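Long-range contact in myroilysin (Myroides profundi, PDB 5CZW), which is probably a zinc-dependent metalloendopeptidase of the astacin (M12A) family, kept latent here by a propeptide cysteine bound to the zinc ion: residues A[155-167]-A[205-217]. The protein carries 1 engineered substitution. Sequence-based numbering, arbitrary orientation.
Sequences NIPWDKNKVYAYY and YSISSALTTNGFS
Trp-158 and Thr-212 form a single beta bridge, an antiparallel, non-hydrogen-bonded pair flanked by two backbone bonds. Thr-213 N donates to Pro-157 O (3.1 Å), almost in line with the carbonyl. Asp-159 N reaches Leu-211 O at 2.9 Å, nearly straight at its hydrogen (172°). Next to the bridge Pro-157 lies across Phe-216, its CD 3.7 Å from the ring centroid and 19° off the normal, a CH-pi contact. With chi1 at 178°, Phe-216 swings CG away from its own backbone N and sets a ring face under the proline. Ile-156 CG2 approaches Phe-216 CE1 obliquely (4.3 Å). Were Phe-216 an alanine, Pro-157 CD would probably lose the face it lies over and Ile-156 CG2 its neighbour. Ile-156 also meets Ile-207 tip to tip, CD1 to CD1 at 3.7 Å, while its CG2 lies over one face of the Trp-158 ring. Leu-211 crosses both Val-163 and Tyr-167 at about a right angle, its CB 3.9 Å from Val-163 CG2 and its CD2 beside Tyr-167 CE1. Two waters each bond both Tyr-167 OH and Tyr-205 OH. The Tyr-205 side chain lies about 5 Å from the zinc ion and its ring meets that of His-147, a zinc ligand; it probably corresponds to the Met-turn tyrosine of astacins. The bridge thus ties the start of helix 160-167, where N-cap Asp-159 accepts from Lys-162 N through OD1, to the loop leaving the zinc site, while helix 178-184 packs on Val-163, Tyr-167 and Tyr-205.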
loop_
_atom_site.group_PDB
_atom_site.type_symbol
_atom_site.label_atom_id
_atom_site.label_comp_id
_atom_site.label_asym_id
_atom_site.label_seq_id
_atom_site.Cartn_x
_atom_site.Cartn_y
_atom_site.Cartn_z
ATOM N N ASN A 155 -9.168 8.807 -20.504
ATOM C CA ASN A 155 -7.762 8.709 -20.120
ATOM C C ASN A 155 -7.422 9.611 -18.976
ATOM O O ASN A 155 -8.139 10.565 -18.670
ATOM C CB ASN A 155 -6.791 9.090 -21.249
ATOM C CG ASN A 155 -6.762 8.045 -22.362
ATOM O OD1 ASN A 155 -6.428 8.352 -23.503
ATOM N ND2 ASN A 155 -7.065 6.825 -22.037
ATOM N N ILE A 156 -6.296 9.304 -18.353
ATOM C CA ILE A 156 -5.911 10.028 -17.166
ATOM C C ILE A 156 -5.064 11.240 -17.498
ATOM O O ILE A 156 -4.034 11.104 -18.132
ATOM C CB ILE A 156 -5.146 9.104 -16.194
ATOM C CG1 ILE A 156 -6.008 7.867 -15.844
ATOM C CG2 ILE A 156 -4.737 9.901 -14.946
ATOM C CD1 ILE A 156 -5.256 6.671 -15.293
ATOM N N PRO A 157 -5.534 12.403 -16.972
ATOM C CA PRO A 157 -4.725 13.573 -17.273
ATOM C C PRO A 157 -3.488 13.791 -16.399
ATOM O O PRO A 157 -3.433 14.699 -15.673
ATOM C CB PRO A 157 -5.718 14.730 -17.120
ATOM C CG PRO A 157 -6.501 14.331 -15.989
ATOM C CD PRO A 157 -6.778 12.877 -16.215
ATOM N N TRP A 158 -2.509 12.942 -16.535
ATOM C CA TRP A 158 -1.280 13.072 -15.801
ATOM C C TRP A 158 -0.523 14.332 -16.101
ATOM O O TRP A 158 -0.388 14.768 -17.295
ATOM C CB TRP A 158 -0.326 11.914 -16.103
ATOM C CG TRP A 158 -0.800 10.521 -15.850
ATOM C CD1 TRP A 158 -1.174 9.637 -16.784
ATOM C CD2 TRP A 158 -0.969 9.856 -14.581
ATOM N NE1 TRP A 158 -1.536 8.458 -16.198
ATOM C CE2 TRP A 158 -1.447 8.569 -14.847
ATOM C CE3 TRP A 158 -0.734 10.214 -13.250
ATOM C CZ2 TRP A 158 -1.680 7.631 -13.838
ATOM C CZ3 TRP A 158 -0.976 9.266 -12.238
ATOM C CH2 TRP A 158 -1.448 8.000 -12.560
ATOM N N ASP A 159 0.056 14.901 -15.051
ATOM C CA ASP A 159 1.040 15.969 -15.247
ATOM C C ASP A 159 2.346 15.244 -15.282
ATOM O O ASP A 159 2.893 14.888 -14.239
ATOM C CB ASP A 159 0.958 16.955 -14.119
ATOM C CG ASP A 159 2.008 18.057 -14.223
ATOM O OD1 ASP A 159 3.105 17.799 -14.782
ATOM O OD2 ASP A 159 1.737 19.156 -13.676
ATOM N N LYS A 160 2.834 14.946 -16.479
ATOM C CA LYS A 160 3.903 13.934 -16.591
ATOM C C LYS A 160 5.206 14.378 -15.870
ATOM O O LYS A 160 5.849 13.592 -15.154
ATOM C CB LYS A 160 4.128 13.536 -18.061
ATOM C CG LYS A 160 2.847 13.074 -18.753
ATOM C CD LYS A 160 3.083 12.311 -20.057
ATOM C CE LYS A 160 3.075 10.808 -19.847
ATOM N NZ LYS A 160 2.627 10.066 -21.064
ATOM N N ASN A 161 5.540 15.645 -16.029
ATOM C CA ASN A 161 6.614 16.301 -15.279
ATOM C C ASN A 161 6.524 15.991 -13.783
ATOM O O ASN A 161 7.539 15.650 -13.137
ATOM C CB ASN A 161 6.555 17.832 -15.500
ATOM C CG ASN A 161 7.321 18.618 -14.446
ATOM O OD1 ASN A 161 8.533 18.794 -14.556
ATOM N ND2 ASN A 161 6.611 19.116 -13.424
ATOM N N LYS A 162 5.336 16.141 -13.225
ATOM C CA LYS A 162 5.197 15.906 -11.812
ATOM C C LYS A 162 5.311 14.438 -11.481
ATOM O O LYS A 162 5.815 14.081 -10.470
ATOM C CB LYS A 162 3.911 16.463 -11.242
ATOM C CG LYS A 162 3.890 17.954 -11.016
ATOM C CD LYS A 162 3.846 18.393 -9.542
ATOM C CE LYS A 162 2.436 18.692 -9.063
ATOM N NZ LYS A 162 2.029 18.806 -7.622
ATOM N N VAL A 163 4.816 13.608 -12.364
ATOM C CA VAL A 163 4.816 12.194 -12.093
ATOM C C VAL A 163 6.273 11.748 -12.106
ATOM O O VAL A 163 6.753 11.017 -11.219
ATOM C CB VAL A 163 3.933 11.437 -13.088
ATOM C CG1 VAL A 163 4.177 9.957 -12.986
ATOM C CG2 VAL A 163 2.469 11.813 -12.860
ATOM N N TYR A 164 7.030 12.247 -13.083
ATOM C CA TYR A 164 8.432 11.817 -13.146
ATOM C C TYR A 164 9.187 12.149 -11.878
ATOM O O TYR A 164 9.976 11.332 -11.365
ATOM C CB TYR A 164 9.101 12.433 -14.360
ATOM C CG TYR A 164 8.609 11.864 -15.675
ATOM C CD1 TYR A 164 8.490 10.496 -15.858
ATOM C CD2 TYR A 164 8.313 12.699 -16.750
ATOM C CE1 TYR A 164 8.041 9.967 -17.051
ATOM C CE2 TYR A 164 7.835 12.202 -17.929
ATOM C CZ TYR A 164 7.697 10.834 -18.099
ATOM O OH TYR A 164 7.279 10.308 -19.320
ATOM N N ALA A 165 8.916 13.347 -11.353
ATOM C CA ALA A 165 9.583 13.884 -10.165
ATOM C C ALA A 165 9.250 13.103 -8.884
ATOM O O ALA A 165 10.091 12.844 -8.063
ATOM C CB ALA A 165 9.167 15.322 -9.942
ATOM N N TYR A 166 7.989 12.754 -8.754
ATOM C CA TYR A 166 7.518 11.982 -7.592
ATOM C C TYR A 166 8.084 10.580 -7.466
ATOM O O TYR A 166 8.364 10.140 -6.330
ATOM C CB TYR A 166 5.976 11.820 -7.683
ATOM C CG TYR A 166 5.385 11.303 -6.393
ATOM C CD1 TYR A 166 5.403 12.065 -5.209
ATOM C CD2 TYR A 166 4.849 10.015 -6.340
ATOM C CE1 TYR A 166 4.834 11.548 -4.011
ATOM C CE2 TYR A 166 4.329 9.524 -5.165
ATOM C CZ TYR A 166 4.306 10.290 -4.015
ATOM O OH TYR A 166 3.786 9.703 -2.867
ATOM N N TYR A 167 8.144 9.820 -8.576
ATOM C CA TYR A 167 8.514 8.402 -8.558
ATOM C C TYR A 167 10.029 8.174 -8.716
ATOM O O TYR A 167 10.508 7.040 -8.507
ATOM C CB TYR A 167 7.762 7.567 -9.570
ATOM C CG TYR A 167 6.273 7.415 -9.292
ATOM C CD1 TYR A 167 5.352 8.340 -9.749
ATOM C CD2 TYR A 167 5.841 6.392 -8.498
ATOM C CE1 TYR A 167 4.016 8.230 -9.501
ATOM C CE2 TYR A 167 4.473 6.289 -8.223
ATOM C CZ TYR A 167 3.588 7.156 -8.679
ATOM O OH TYR A 167 2.254 6.934 -8.479
ATOM N N TYR A 205 -7.490 1.977 -6.893
ATOM C CA TYR A 205 -6.255 2.791 -7.002
ATOM C C TYR A 205 -6.596 4.257 -7.030
ATOM O O TYR A 205 -7.357 4.754 -7.894
ATOM C CB TYR A 205 -5.576 2.412 -8.327
ATOM C CG TYR A 205 -4.345 3.150 -8.590
ATOM C CD1 TYR A 205 -3.282 2.993 -7.790
ATOM C CD2 TYR A 205 -4.175 3.804 -9.757
ATOM C CE1 TYR A 205 -2.094 3.634 -8.030
ATOM C CE2 TYR A 205 -3.055 4.530 -10.002
ATOM C CZ TYR A 205 -1.966 4.399 -9.163
ATOM O OH TYR A 205 -0.762 5.047 -9.434
ATOM N N SER A 206 -6.125 4.961 -6.031
ATOM C CA SER A 206 -6.322 6.385 -5.920
ATOM C C SER A 206 -5.369 7.155 -6.812
ATOM O O SER A 206 -4.230 6.894 -6.791
ATOM C CB SER A 206 -5.974 6.774 -4.491
ATOM O OG SER A 206 -6.846 6.146 -3.635
ATOM N N ILE A 207 -5.884 8.129 -7.543
ATOM C CA ILE A 207 -5.105 8.995 -8.389
ATOM C C ILE A 207 -5.121 10.374 -7.736
ATOM O O ILE A 207 -6.163 11.016 -7.606
ATOM C CB ILE A 207 -5.590 9.040 -9.858
ATOM C CG1 ILE A 207 -5.433 7.617 -10.446
ATOM C CG2 ILE A 207 -4.747 10.024 -10.663
ATOM C CD1 ILE A 207 -6.154 7.326 -11.736
ATOM N N SER A 208 -3.942 10.819 -7.327
ATOM C CA SER A 208 -3.863 12.031 -6.529
ATOM C C SER A 208 -3.882 13.230 -7.440
ATOM O O SER A 208 -3.166 13.269 -8.465
ATOM C CB SER A 208 -2.571 12.031 -5.745
ATOM O OG SER A 208 -2.423 13.247 -5.100
ATOM N N SER A 209 -4.569 14.291 -7.025
ATOM C CA SER A 209 -4.676 15.498 -7.852
ATOM C C SER A 209 -3.353 16.233 -7.888
ATOM O O SER A 209 -3.147 17.132 -8.721
ATOM C CB SER A 209 -5.763 16.462 -7.331
ATOM O OG SER A 209 -5.523 16.839 -5.995
ATOM N N ALA A 210 -2.467 15.849 -6.981
ATOM C CA ALA A 210 -1.092 16.322 -6.982
ATOM C C ALA A 210 -0.308 15.846 -8.191
ATOM O O ALA A 210 0.801 16.370 -8.404
ATOM C CB ALA A 210 -0.404 15.897 -5.698
ATOM N N LEU A 211 -0.827 14.851 -8.918
ATOM C CA LEU A 211 -0.124 14.295 -10.055
ATOM C C LEU A 211 -0.795 14.474 -11.412
ATOM O O LEU A 211 -0.397 13.888 -12.365
ATOM C CB LEU A 211 0.103 12.764 -9.881
ATOM C CG LEU A 211 0.888 12.312 -8.645
ATOM C CD1 LEU A 211 0.124 12.643 -7.411
ATOM C CD2 LEU A 211 1.057 10.829 -8.638
ATOM N N THR A 212 -1.861 15.235 -11.418
ATOM C CA THR A 212 -2.626 15.450 -12.602
ATOM C C THR A 212 -2.744 16.939 -12.870
ATOM O O THR A 212 -2.338 17.721 -12.063
ATOM C CB THR A 212 -4.029 14.939 -12.396
ATOM O OG1 THR A 212 -4.621 15.685 -11.344
ATOM C CG2 THR A 212 -4.022 13.462 -12.058
ATOM N N THR A 213 -3.331 17.282 -14.001
ATOM C CA THR A 213 -3.475 18.654 -14.416
ATOM C C THR A 213 -4.780 19.323 -14.298
ATOM O O THR A 213 -4.808 20.511 -14.227
ATOM C CB THR A 213 -3.165 18.806 -15.892
ATOM O OG1 THR A 213 -4.000 17.906 -16.592
ATOM C CG2 THR A 213 -1.783 18.482 -16.096
ATOM N N ASN A 214 -5.852 18.587 -14.312
ATOM C CA ASN A 214 -7.156 19.255 -14.268
ATOM C C ASN A 214 -7.720 19.530 -12.869
ATOM O O ASN A 214 -8.654 20.194 -12.713
ATOM C CB ASN A 214 -8.086 18.342 -15.016
ATOM C CG ASN A 214 -7.969 18.531 -16.511
ATOM O OD1 ASN A 214 -7.838 19.676 -16.989
ATOM N ND2 ASN A 214 -8.045 17.445 -17.260
ATOM N N GLY A 215 -7.056 18.981 -11.883
ATOM C CA GLY A 215 -7.553 18.846 -10.552
ATOM C C GLY A 215 -8.217 17.422 -10.520
ATOM O O GLY A 215 -8.821 17.021 -9.542
ATOM N N PHE A 216 -8.077 16.666 -11.603
ATOM C CA PHE A 216 -8.640 15.372 -11.714
ATOM C C PHE A 216 -8.108 14.537 -10.577
ATOM O O PHE A 216 -6.999 14.596 -10.287
ATOM C CB PHE A 216 -8.182 14.756 -13.035
ATOM C CG PHE A 216 -8.659 13.379 -13.244
ATOM C CD1 PHE A 216 -7.935 12.318 -12.806
ATOM C CD2 PHE A 216 -9.858 13.134 -13.845
ATOM C CE1 PHE A 216 -8.362 11.043 -12.965
ATOM C CE2 PHE A 216 -10.302 11.857 -13.989
ATOM C CZ PHE A 216 -9.545 10.809 -13.569
ATOM N N SER A 217 -8.965 13.752 -9.957
ATOM C CA SER A 217 -8.553 12.813 -8.895
ATOM C C SER A 217 -9.475 11.620 -8.931
ATOM O O SER A 217 -10.563 11.690 -9.496
ATOM C CB SER A 217 -8.581 13.483 -7.511
ATOM O OG SER A 217 -9.908 13.749 -7.053
HETATM O O HOH W 1 1.279 4.661 -7.745
HETATM O O HOH W 2 -0.442 7.851 -9.238
#